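Local coordinates for cellulase (Xanthomonas axonopodis pv. citri, PDB 4W7W), which probably hydrolyses the beta-1,4 glycosidic bonds of cellulose as a glycosyl hydrolase family 5 enzyme, and binds cello-oligosaccharide in its (alpha/beta)8 barrel, at residues A52-N64 with V313-M325. Residues are numbered along the deposited sequence; the frame is centred on the assembly and turned at random.
Sequences ASDFSYFAGKGMN and VQPGKDGSDKPQM
Tyr57, near the middle of helix 52-60, lies flat against Pro315 in the long loop that follows strand 293-301, and so joins the first helix of the (alpha/beta)8 barrel to the segment after its eighth strand, across the closure of the barrel. Pro315 CG sits almost exactly over the ring centroid of Tyr57, 3.6 Å away and 3° off the normal, a CH-pi contact; Lys61 CG lies over the opposite face, toward the rim. With CG anti to the backbone N (chi1 172°), the Tyr57 ring is carried toward the loop, where Tyr57 OH donates to Asp321 OD1 at 2.6 Å from above the carboxylate plane. The other oxygen, Asp321 OD2, takes Lys61 NZ at 2.8 Å on its syn side in a salt bridge. The lysine gets there by a bend at chi2 (-53°), beyond which its chain runs extended past the tyrosine. One carboxylate thus holds two residues four positions apart, one in the helix and one just beyond its end.

Deeper in, the Phe58 ring meets residues 313-325 with its edge: Gln314 OE1 and the methyl of Met325, which opens helix 325-328, lie in its plane, while Tyr57 CD2 covers one face. Met325 CE lies 3.8 Å from Phe58 CE1; Val27 of strand 24-29 lines this apolar patch behind Phe58. Toward the start of the helix, Gln314 NE2 donates to Asp54 OD1 with the amide and carboxylate planes perpendicular, and Gln314 OE1 accepts from Gly302 N, so both ends of the amide are fixed. One water bridges the two segments, donating to Tyr57 OH and Val313 O and accepting from Lys322 N, whose nitrogen lies 2.9 Å from the water oxygen.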
ATOM      1  N   ALA A  52       6.771  18.815  -0.596  1.00  7.80           N
ATOM      2  CA  ALA A  52       8.126  18.302  -0.725  1.00  7.43           C
ATOM      3  C   ALA A  52       8.772  18.103   0.648  1.00  6.67           C
ATOM      4  O   ALA A  52       9.539  17.161   0.847  1.00  6.81           O
ATOM      5  CB  ALA A  52       8.976  19.239  -1.558  1.00  8.67           C
ATOM      6  N   SER A  53       8.468  18.989   1.596  1.00  6.53           N
ATOM      7  CA  SER A  53       9.017  18.869   2.934  1.00  6.64           C
ATOM      8  C   SER A  53       8.581  17.598   3.655  1.00  7.03           C
ATOM      9  O   SER A  53       9.242  17.180   4.595  1.00  7.39           O
ATOM     10  CB  SER A  53       8.641  20.089   3.763  1.00  7.88           C
ATOM     11  OG  SER A  53       7.236  20.296   3.837  1.00  9.01           O
ATOM     12  N   ASP A  54       7.459  17.013   3.252  1.00  6.25           N
ATOM     13  CA  ASP A  54       7.040  15.749   3.858  1.00  7.01           C
ATOM     14  C   ASP A  54       8.109  14.689   3.540  1.00  6.52           C
ATOM     15  O   ASP A  54       8.506  13.900   4.390  1.00  7.41           O
ATOM     16  CB  ASP A  54       5.666  15.292   3.325  1.00  7.99           C
ATOM     17  CG  ASP A  54       4.511  16.248   3.649  1.00  8.45           C
ATOM     18  OD1 ASP A  54       4.606  17.023   4.630  1.00  9.34           O
ATOM     19  OD2 ASP A  54       3.503  16.199   2.892  1.00 10.37           O
ATOM     20  N   PHE A  55       8.529  14.637   2.277  1.00  6.73           N
ATOM     21  CA  PHE A  55       9.532  13.662   1.863  1.00  7.03           C
ATOM     22  C   PHE A  55      10.823  13.843   2.653  1.00  6.97           C
ATOM     23  O   PHE A  55      11.390  12.880   3.161  1.00  7.55           O
ATOM     24  CB  PHE A  55       9.809  13.753   0.360  1.00  6.74           C
ATOM     25  CG  PHE A  55       8.640  13.349  -0.489  1.00  6.62           C
ATOM     26  CD1 PHE A  55       7.650  14.273  -0.806  1.00  7.97           C
ATOM     27  CD2 PHE A  55       8.502  12.053  -0.947  1.00  6.88           C
ATOM     28  CE1 PHE A  55       6.567  13.899  -1.589  1.00  9.66           C
ATOM     29  CE2 PHE A  55       7.421  11.687  -1.724  1.00  8.35           C
ATOM     30  CZ  PHE A  55       6.445  12.607  -2.031  1.00  9.33           C
ATOM     31  N   SER A  56      11.290  15.086   2.763  1.00  6.95           N
ATOM     32  CA  SER A  56      12.547  15.316   3.472  1.00  7.37           C
ATOM     33  C   SER A  56      12.424  15.023   4.973  1.00  7.47           C
ATOM     34  O   SER A  56      13.356  14.501   5.569  1.00  8.56           O
ATOM     35  CB  SER A  56      13.094  16.717   3.208  1.00  8.83           C
ATOM     36  OG  SER A  56      12.160  17.711   3.515  1.00  9.95           O
ATOM     37  N   TYR A  57      11.287  15.341   5.574  1.00  7.18           N
ATOM     38  CA  TYR A  57      11.077  15.028   6.987  1.00  7.11           C
ATOM     39  C   TYR A  57      11.207  13.526   7.216  1.00  7.19           C
ATOM     40  O   TYR A  57      11.951  13.080   8.100  1.00  7.91           O
ATOM     41  CB  TYR A  57       9.706  15.500   7.473  1.00  7.60           C
ATOM     42  CG  TYR A  57       9.422  14.996   8.872  1.00  8.02           C
ATOM     43  CD1 TYR A  57       9.978  15.611   9.980  1.00  8.88           C
ATOM     44  CD2 TYR A  57       8.644  13.864   9.071  1.00  8.03           C
ATOM     45  CE1 TYR A  57       9.745  15.122  11.252  1.00  9.03           C
ATOM     46  CE2 TYR A  57       8.411  13.370  10.336  1.00  8.14           C
ATOM     47  CZ  TYR A  57       8.957  13.994  11.427  1.00  8.40           C
ATOM     48  OH  TYR A  57       8.684  13.470  12.678  1.00  9.65           O
ATOM     49  N   PHE A  58      10.509  12.728   6.423  1.00  7.04           N
ATOM     50  CA  PHE A  58      10.563  11.284   6.652  1.00  6.98           C
ATOM     51  C   PHE A  58      11.925  10.701   6.307  1.00  7.07           C
ATOM     52  O   PHE A  58      12.396   9.809   6.988  1.00  8.01           O
ATOM     53  CB  PHE A  58       9.374  10.578   5.976  1.00  7.14           C
ATOM     54  CG  PHE A  58       8.084  10.895   6.668  1.00  6.79           C
ATOM     55  CD1 PHE A  58       7.867  10.400   7.955  1.00  7.01           C
ATOM     56  CD2 PHE A  58       7.150  11.779   6.143  1.00  6.69           C
ATOM     57  CE1 PHE A  58       6.747  10.754   8.671  1.00  7.56           C
ATOM     58  CE2 PHE A  58       6.029  12.145   6.858  1.00  7.04           C
ATOM     59  CZ  PHE A  58       5.833  11.645   8.138  1.00  7.34           C
ATOM     60  N   ALA A  59      12.580  11.224   5.272  1.00  7.35           N
ATOM     61  CA  ALA A  59      13.946  10.805   4.979  1.00  8.44           C
ATOM     62  C   ALA A  59      14.858  11.062   6.167  1.00  9.40           C
ATOM     63  O   ALA A  59      15.726  10.240   6.476  1.00 11.13           O
ATOM     64  CB  ALA A  59      14.481  11.503   3.756  1.00  8.64           C
ATOM     65  N   GLY A  60      14.674  12.197   6.830  1.00  8.98           N
ATOM     66  CA  GLY A  60      15.477  12.553   8.006  1.00 10.47           C
ATOM     67  C   GLY A  60      15.269  11.638   9.191  1.00 10.95           C
ATOM     68  O   GLY A  60      16.121  11.548  10.057  1.00 14.68           O
ATOM     69  N   LYS A  61      14.147  10.927   9.215  1.00 10.64           N
ATOM     70  CA  LYS A  61      13.876   9.903  10.218  1.00 11.98           C
ATOM     71  C   LYS A  61      14.332   8.525   9.796  1.00 12.23           C
ATOM     72  O   LYS A  61      14.077   7.565  10.523  1.00 16.00           O
ATOM     73  CB  LYS A  61      12.386   9.871  10.528  1.00 12.83           C
ATOM     74  CG  LYS A  61      11.873  11.151  11.133  1.00 14.94           C
ATOM     75  CD  LYS A  61      12.711  11.509  12.341  1.00 18.03           C
ATOM     76  CE  LYS A  61      12.076  12.567  13.192  1.00 21.23           C
ATOM     77  NZ  LYS A  61      12.942  12.806  14.375  1.00 22.34           N
ATOM     78  N   GLY A  62      14.987   8.417   8.637  1.00 12.24           N
ATOM     79  CA  GLY A  62      15.532   7.141   8.186  1.00 12.58           C
ATOM     80  C   GLY A  62      14.640   6.386   7.229  1.00 12.01           C
ATOM     81  O   GLY A  62      14.956   5.264   6.852  1.00 16.03           O
ATOM     82  N   MET A  63      13.554   6.997   6.806  0.50  9.88           N
ATOM     83  CA  MET A  63      12.633   6.271   5.977  0.50  8.95           C
ATOM     84  C   MET A  63      12.922   6.457   4.518  0.50  8.06           C
ATOM     85  O   MET A  63      12.997   7.586   4.016  0.50  9.76           O
ATOM     86  CB  MET A  63      11.249   6.680   6.325  0.50  9.33           C
ATOM     87  CG  MET A  63      10.946   6.166   7.702  0.50  8.87           C
ATOM     88  SD  MET A  63       9.398   6.850   8.190  0.50  9.34           S
ATOM     89  CE  MET A  63       9.076   5.869   9.651  0.50 12.93           C
ATOM     90  N   ASN A  64      13.099   5.331   3.841  1.00  7.51           N
ATOM     91  CA  ASN A  64      13.479   5.337   2.440  1.00  7.16           C
ATOM     92  C   ASN A  64      12.349   5.019   1.500  1.00  6.20           C
ATOM     93  O   ASN A  64      12.591   4.873   0.314  1.00  7.16           O
ATOM     94  CB  ASN A  64      14.650   4.381   2.188  1.00  7.89           C
ATOM     95  CG  ASN A  64      14.238   2.930   2.231  1.00  7.75           C
ATOM     96  OD1 ASN A  64      13.145   2.606   2.697  1.00  6.98           O
ATOM     97  ND2 ASN A  64      15.089   2.061   1.718  1.00 10.59           N
ATOM     98  N   VAL A 313       1.437  10.161  11.846  1.00  6.87           N
ATOM     99  CA  VAL A 313       2.822  10.494  12.160  1.00  7.17           C
ATOM    100  C   VAL A 313       3.291  11.725  11.382  1.00  7.05           C
ATOM    101  O   VAL A 313       4.494  11.975  11.287  1.00  7.65           O
ATOM    102  CB  VAL A 313       3.797   9.297  12.043  1.00  7.05           C
ATOM    103  CG1 VAL A 313       3.431   8.246  13.085  1.00  7.68           C
ATOM    104  CG2 VAL A 313       3.831   8.716  10.639  1.00  7.04           C
ATOM    105  N   GLN A 314       2.346  12.512  10.860  1.00  7.08           N
ATOM    106  CA  GLN A 314       2.700  13.791  10.273  1.00  7.53           C
ATOM    107  C   GLN A 314       3.215  14.705  11.388  1.00  8.56           C
ATOM    108  O   GLN A 314       2.535  14.861  12.390  1.00 11.55           O
ATOM    109  CB  GLN A 314       1.475  14.422   9.624  1.00  7.88           C
ATOM    110  CG  GLN A 314       1.778  15.718   8.884  1.00  7.57           C
ATOM    111  CD  GLN A 314       2.594  15.547   7.619  1.00  7.44           C
ATOM    112  OE1 GLN A 314       2.838  14.437   7.129  1.00  8.33           O
ATOM    113  NE2 GLN A 314       2.978  16.667   7.048  1.00 10.25           N
ATOM    114  N   PRO A 315       4.410  15.308  11.218  1.00  9.89           N
ATOM    115  CA  PRO A 315       4.924  16.159  12.283  1.00 12.08           C
ATOM    116  C   PRO A 315       4.006  17.318  12.513  1.00 13.46           C
ATOM    117  O   PRO A 315       3.275  17.762  11.613  1.00 12.81           O
ATOM    118  CB  PRO A 315       6.278  16.605  11.754  1.00 13.97           C
ATOM    119  CG  PRO A 315       6.150  16.508  10.280  1.00 12.54           C
ATOM    120  CD  PRO A 315       5.319  15.269  10.072  1.00 10.89           C
ATOM    121  N   GLY A 316       4.021  17.808  13.740  1.00 14.61           N
ATOM    122  CA  GLY A 316       3.193  18.944  14.084  1.00 16.64           C
ATOM    123  C   GLY A 316       3.578  20.204  13.327  1.00 18.44           C
ATOM    124  O   GLY A 316       4.701  20.335  12.866  1.00 19.02           O
ATOM    125  N   LYS A 317       2.648  21.147  13.224  1.00 20.21           N
ATOM    126  CA  LYS A 317       2.986  22.517  12.816  1.00 22.81           C
ATOM    127  C   LYS A 317       4.119  23.106  13.674  1.00 19.24           C
ATOM    128  O   LYS A 317       4.902  23.927  13.198  1.00 22.99           O
ATOM    129  CB  LYS A 317       1.756  23.422  12.897  1.00 29.31           C
ATOM    130  CG  LYS A 317       2.010  24.857  12.469  0.50 35.47           C
ATOM    131  CD  LYS A 317       0.714  25.595  12.178  0.50 42.97           C
ATOM    132  CE  LYS A 317       0.929  27.098  12.120  0.50 48.42           C
ATOM    133  NZ  LYS A 317       0.947  27.709  13.478  1.00 53.19           N
ATOM    134  N   ASP A 318       4.198  22.677  14.933  1.00 19.56           N
ATOM    135  CA  ASP A 318       5.322  23.044  15.805  1.00 19.51           C
ATOM    136  C   ASP A 318       6.635  22.304  15.477  1.00 19.82           C
ATOM    137  O   ASP A 318       7.655  22.545  16.114  1.00 23.17           O
ATOM    138  CB  ASP A 318       4.951  22.905  17.296  1.00 18.02           C
ATOM    139  CG  ASP A 318       4.626  21.484  17.727  1.00 18.70           C
ATOM    140  OD1 ASP A 318       4.874  20.552  16.945  1.00 16.48           O
ATOM    141  OD2 ASP A 318       4.130  21.310  18.870  1.00 20.47           O
ATOM    142  N   GLY A 319       6.603  21.416  14.475  1.00 18.22           N
ATOM    143  CA  GLY A 319       7.777  20.668  14.056  1.00 19.57           C
ATOM    144  C   GLY A 319       7.998  19.380  14.826  1.00 16.65           C
ATOM    145  O   GLY A 319       8.880  18.589  14.469  1.00 18.83           O
ATOM    146  N   SER A 320       7.213  19.151  15.876  1.00 12.97           N
ATOM    147  CA  SER A 320       7.462  18.031  16.773  1.00 10.68           C
ATOM    148  C   SER A 320       7.070  16.707  16.145  1.00  9.76           C
ATOM    149  O   SER A 320       6.145  16.604  15.330  1.00 12.27           O
ATOM    150  CB  SER A 320       6.739  18.217  18.096  1.00 12.08           C
ATOM    151  OG  SER A 320       5.334  18.178  17.930  1.00 17.07           O
ATOM    152  N   ASP A 321       7.783  15.674  16.565  1.00  9.60           N
ATOM    153  CA  ASP A 321       7.493  14.331  16.132  1.00  9.52           C
ATOM    154  C   ASP A 321       6.251  13.780  16.825  1.00  8.52           C
ATOM    155  O   ASP A 321       6.013  14.058  18.008  1.00  9.73           O
ATOM    156  CB  ASP A 321       8.641  13.394  16.460  1.00  9.82           C
ATOM    157  CG  ASP A 321       9.927  13.730  15.751  1.00 11.52           C
ATOM    158  OD1 ASP A 321       9.927  14.446  14.710  1.00 11.30           O
ATOM    159  OD2 ASP A 321      10.954  13.220  16.233  1.00 15.34           O
ATOM    160  N   LYS A 322       5.488  12.960  16.105  1.00  8.43           N
ATOM    161  CA  LYS A 322       4.365  12.261  16.699  1.00  8.01           C
ATOM    162  C   LYS A 322       4.868  11.079  17.526  1.00  8.28           C
ATOM    163  O   LYS A 322       5.971  10.568  17.299  1.00  9.11           O
ATOM    164  CB  LYS A 322       3.384  11.819  15.622  1.00  8.24           C
ATOM    165  CG  LYS A 322       2.660  12.982  14.945  1.00  8.72           C
ATOM    166  CD  LYS A 322       1.700  13.660  15.911  1.00 10.44           C
ATOM    167  CE  LYS A 322       0.874  14.746  15.247  1.00 11.77           C
ATOM    168  NZ  LYS A 322       1.712  15.878  14.821  1.00 15.46           N
ATOM    169  N   PRO A 323       4.069  10.652  18.512  1.00  8.79           N
ATOM    170  CA  PRO A 323       4.534   9.626  19.456  1.00  9.04           C
ATOM    171  C   PRO A 323       5.016   8.330  18.834  1.00  8.35           C
ATOM    172  O   PRO A 323       6.058   7.797  19.214  1.00  9.38           O
ATOM    173  CB  PRO A 323       3.309   9.416  20.353  1.00 10.16           C
ATOM    174  CG  PRO A 323       2.647  10.763  20.348  1.00 10.59           C
ATOM    175  CD  PRO A 323       2.770  11.220  18.928  1.00  9.68           C
ATOM    176  N   GLN A 324       4.300   7.833  17.841  1.00  7.99           N
ATOM    177  CA  GLN A 324       4.666   6.540  17.271  1.00  7.74           C
ATOM    178  C   GLN A 324       5.956   6.612  16.469  1.00  7.92           C
ATOM    179  O   GLN A 324       6.629   5.606  16.280  1.00  8.01           O
ATOM    180  CB  GLN A 324       3.543   5.978  16.397  1.00  7.49           C
ATOM    181  CG  GLN A 324       2.242   5.695  17.151  1.00  7.92           C
ATOM    182  CD  GLN A 324       1.234   6.818  17.069  1.00  8.09           C
ATOM    183  OE1 GLN A 324       1.597   7.987  17.234  1.00  8.70           O
ATOM    184  NE2 GLN A 324      -0.025   6.485  16.857  1.00  8.12           N
ATOM    185  N   MET A 325       6.308   7.809  16.007  1.00  8.26           N
ATOM    186  CA  MET A 325       7.516   7.966  15.237  1.00  8.67           C
ATOM    187  C   MET A 325       8.764   7.623  16.027  1.00  8.06           C
ATOM    188  O   MET A 325       9.739   7.177  15.438  1.00  9.43           O
ATOM    189  CB  MET A 325       7.634   9.393  14.711  1.00  9.48           C
ATOM    190  CG  MET A 325       8.906   9.660  13.907  1.00 11.37           C
ATOM    191  SD  MET A 325       9.232   8.502  12.565  0.70 10.23           S
ATOM    192  CE  MET A 325       7.654   8.789  11.837  1.00 10.34           C
TER
HETATM  193  O   HOH W   1       6.266  12.402  13.392  1.00 10.99           O